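Local structure of ADP-ribosylation factor-binding protein GGA1 (5CN2) at residues D19-D24 against D47-F52. The protein may regulate membrane traffic through the trans-Golgi network, binding ARF1 and ARF2, and is represented here by its C-terminal GAE (gamma-adaptin ear) domain. Numbering follows the deposited sequence.
Sequences DHLRID and DPITNF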
loop_
_atom_site.group_PDB
_atom_site.type_symbol
_atom_site.label_atom_id
_atom_site.label_comp_id
_atom_site.label_asym_id
_atom_site.label_seq_id
_atom_site.Cartn_x
_atom_site.Cartn_y
_atom_site.Cartn_z
ATOM N N ASP A 19 -13.327 -6.794 4.154
ATOM C CA ASP A 19 -14.495 -7.234 3.376
ATOM C C ASP A 19 -14.789 -6.314 2.191
ATOM O O ASP A 19 -15.452 -6.714 1.250
ATOM C CB ASP A 19 -15.726 -7.311 4.272
ATOM C CG ASP A 19 -15.591 -8.365 5.349
ATOM O OD1 ASP A 19 -14.901 -9.376 5.096
ATOM O OD2 ASP A 19 -16.180 -8.178 6.439
ATOM N N HIS A 20 -14.283 -5.086 2.247
ATOM C CA HIS A 20 -14.558 -4.063 1.242
ATOM C C HIS A 20 -13.394 -3.742 0.322
ATOM O O HIS A 20 -13.604 -3.186 -0.744
ATOM C CB HIS A 20 -14.924 -2.777 1.963
ATOM C CG HIS A 20 -15.946 -2.981 3.018
ATOM N ND1 HIS A 20 -17.274 -2.674 2.829
ATOM C CD2 HIS A 20 -15.849 -3.518 4.256
ATOM C CE1 HIS A 20 -17.951 -2.982 3.921
ATOM N NE2 HIS A 20 -17.110 -3.501 4.800
ATOM N N LEU A 21 -12.178 -4.063 0.747
ATOM C CA LEU A 21 -10.989 -3.518 0.129
ATOM C C LEU A 21 -9.839 -4.511 0.179
ATOM O O LEU A 21 -9.617 -5.160 1.206
ATOM C CB LEU A 21 -10.577 -2.260 0.886
ATOM C CG LEU A 21 -9.352 -1.537 0.341
ATOM C CD1 LEU A 21 -9.680 -0.858 -0.972
ATOM C CD2 LEU A 21 -8.850 -0.508 1.340
ATOM N N ARG A 22 -9.117 -4.630 -0.927
ATOM C CA ARG A 22 -7.858 -5.396 -0.960
ATOM C C ARG A 22 -6.743 -4.469 -1.386
ATOM O O ARG A 22 -6.841 -3.818 -2.412
ATOM C CB ARG A 22 -7.908 -6.587 -1.917
ATOM C CG ARG A 22 -6.572 -7.330 -1.988
ATOM C CD ARG A 22 -6.584 -8.545 -2.907
ATOM N NE ARG A 22 -6.520 -8.191 -4.328
ATOM C CZ ARG A 22 -7.573 -8.084 -5.137
ATOM N NH1 ARG A 22 -8.801 -8.299 -4.689
ATOM N NH2 ARG A 22 -7.399 -7.756 -6.414
ATOM N N ILE A 23 -5.711 -4.388 -0.554
ATOM C CA ILE A 23 -4.507 -3.642 -0.869
ATOM C C ILE A 23 -3.488 -4.700 -1.114
ATOM O O ILE A 23 -3.236 -5.499 -0.252
ATOM C CB ILE A 23 -4.019 -2.765 0.315
ATOM C CG1 ILE A 23 -5.122 -1.828 0.797
ATOM C CG2 ILE A 23 -2.802 -1.961 -0.079
ATOM C CD1 ILE A 23 -4.797 -1.087 2.079
ATOM N N ASP A 24 -2.899 -4.710 -2.298
ATOM C CA ASP A 24 -1.777 -5.595 -2.578
ATOM C C ASP A 24 -0.729 -4.833 -3.366
ATOM O O ASP A 24 -0.919 -3.629 -3.689
ATOM C CB ASP A 24 -2.233 -6.878 -3.304
ATOM C CG ASP A 24 -3.062 -6.618 -4.537
ATOM O OD1 ASP A 24 -2.991 -5.529 -5.137
ATOM O OD2 ASP A 24 -3.813 -7.529 -4.907
ATOM N N ASP A 47 -20.538 -1.797 -3.543
ATOM C CA ASP A 47 -20.788 -0.371 -3.354
ATOM C C ASP A 47 -19.513 0.444 -3.571
ATOM O O ASP A 47 -18.427 -0.007 -3.219
ATOM C CB ASP A 47 -21.275 -0.124 -1.926
ATOM C CG ASP A 47 -22.693 -0.579 -1.717
ATOM O OD1 ASP A 47 -23.567 -0.003 -2.383
ATOM O OD2 ASP A 47 -22.925 -1.505 -0.911
ATOM N N PRO A 48 -19.641 1.664 -4.122
ATOM C CA PRO A 48 -18.455 2.496 -4.351
ATOM C C PRO A 48 -17.718 2.932 -3.083
ATOM O O PRO A 48 -18.339 3.077 -2.031
ATOM C CB PRO A 48 -19.014 3.723 -5.072
ATOM C CG PRO A 48 -20.326 3.297 -5.619
ATOM C CD PRO A 48 -20.865 2.313 -4.631
ATOM N N ILE A 49 -16.402 3.119 -3.219
ATOM C CA ILE A 49 -15.522 3.624 -2.169
ATOM C C ILE A 49 -14.990 4.995 -2.604
ATOM O O ILE A 49 -14.518 5.166 -3.729
ATOM C CB ILE A 49 -14.338 2.647 -1.871
ATOM C CG1 ILE A 49 -14.848 1.376 -1.183
ATOM C CG2 ILE A 49 -13.295 3.307 -0.985
ATOM C CD1 ILE A 49 -13.866 0.215 -1.152
ATOM N N THR A 50 -15.073 5.960 -1.687
ATOM C CA THR A 50 -14.716 7.348 -1.934
ATOM C C THR A 50 -13.770 7.842 -0.862
ATOM O O THR A 50 -13.661 7.256 0.229
ATOM C CB THR A 50 -15.968 8.282 -1.902
ATOM O OG1 THR A 50 -16.661 8.145 -0.640
ATOM C CG2 THR A 50 -16.910 7.948 -3.043
ATOM N N ASN A 51 -13.104 8.943 -1.187
ATOM C CA ASN A 51 -12.193 9.633 -0.273
ATOM C C ASN A 51 -11.060 8.751 0.261
ATOM O O ASN A 51 -10.619 8.917 1.410
ATOM C CB ASN A 51 -12.973 10.254 0.896
ATOM C CG ASN A 51 -14.043 11.238 0.436
ATOM O OD1 ASN A 51 -13.856 11.974 -0.523
ATOM N ND2 ASN A 51 -15.164 11.261 1.142
ATOM N N PHE A 52 -10.583 7.824 -0.574
ATOM C CA PHE A 52 -9.550 6.898 -0.139
ATOM C C PHE A 52 -8.231 7.589 0.087
ATOM O O PHE A 52 -7.813 8.402 -0.725
ATOM C CB PHE A 52 -9.313 5.770 -1.135
ATOM C CG PHE A 52 -8.320 4.768 -0.642
ATOM C CD1 PHE A 52 -8.726 3.704 0.158
ATOM C CD2 PHE A 52 -6.976 4.936 -0.887
ATOM C CE1 PHE A 52 -7.804 2.810 0.661
ATOM C CE2 PHE A 52 -6.048 4.050 -0.377
ATOM C CZ PHE A 52 -6.470 2.977 0.383
#
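Leu21, at the start of strand 21-29, makes an apolar side-chain contact with Ile49, in the loop before strand 52-56, and with Phe52, the first residue of that strand; the contact thus joins the five-stranded sheet, through Leu21, to the start of an outermost strand of the three-stranded sheet and to the loop between them. The contact is small, burying 176 Å² over both sides, and the backbones stay well apart, the CA atoms of His20 and Ile49 lying 8.5 Å from each other. Leu21 divides its two methyls between its partners. CD2 approaches the Phe52 ring obliquely, 3.5 Å from CE1, while CD1 lies a looser 4.3 Å from Ile49 CD1. Phe52 extends toward Leu21 with CG anti to its backbone N (chi1 -176°), and the other company of the ring includes Tyr41, whose plane is tilted by about 50° against it. Ile49 reaches across with its longer branch: CG1 is anti to the carbonyl carbon, and the terminal CD1 comes within 3.4 Å of His20 O, a van der Waals approach of a methyl to a carbonyl.

The ear domain of GGA proteins is an immunoglobulin-like beta sandwich, and here residues 47-52 carry the chain from the five-stranded sheet to the three-stranded one, turning at Asn51, whose backbone takes the left-handed conformation (phi 57°). Tyr107 of strand 99-109 touches His20, Leu21 and Ile49 alike, bringing the facing sheet into the same cluster. Arg22 and Asp24, on strand 21-29, are engaged apart from this apolar patch: Arg22 NE donates to Asp24 OD2 at 2.8 Å in a salt bridge. OD2 lies almost in the plane of the guanidinium, whereas NE approaches it from above the carboxylate plane, and Asp24 OD1 pairs with Arg12.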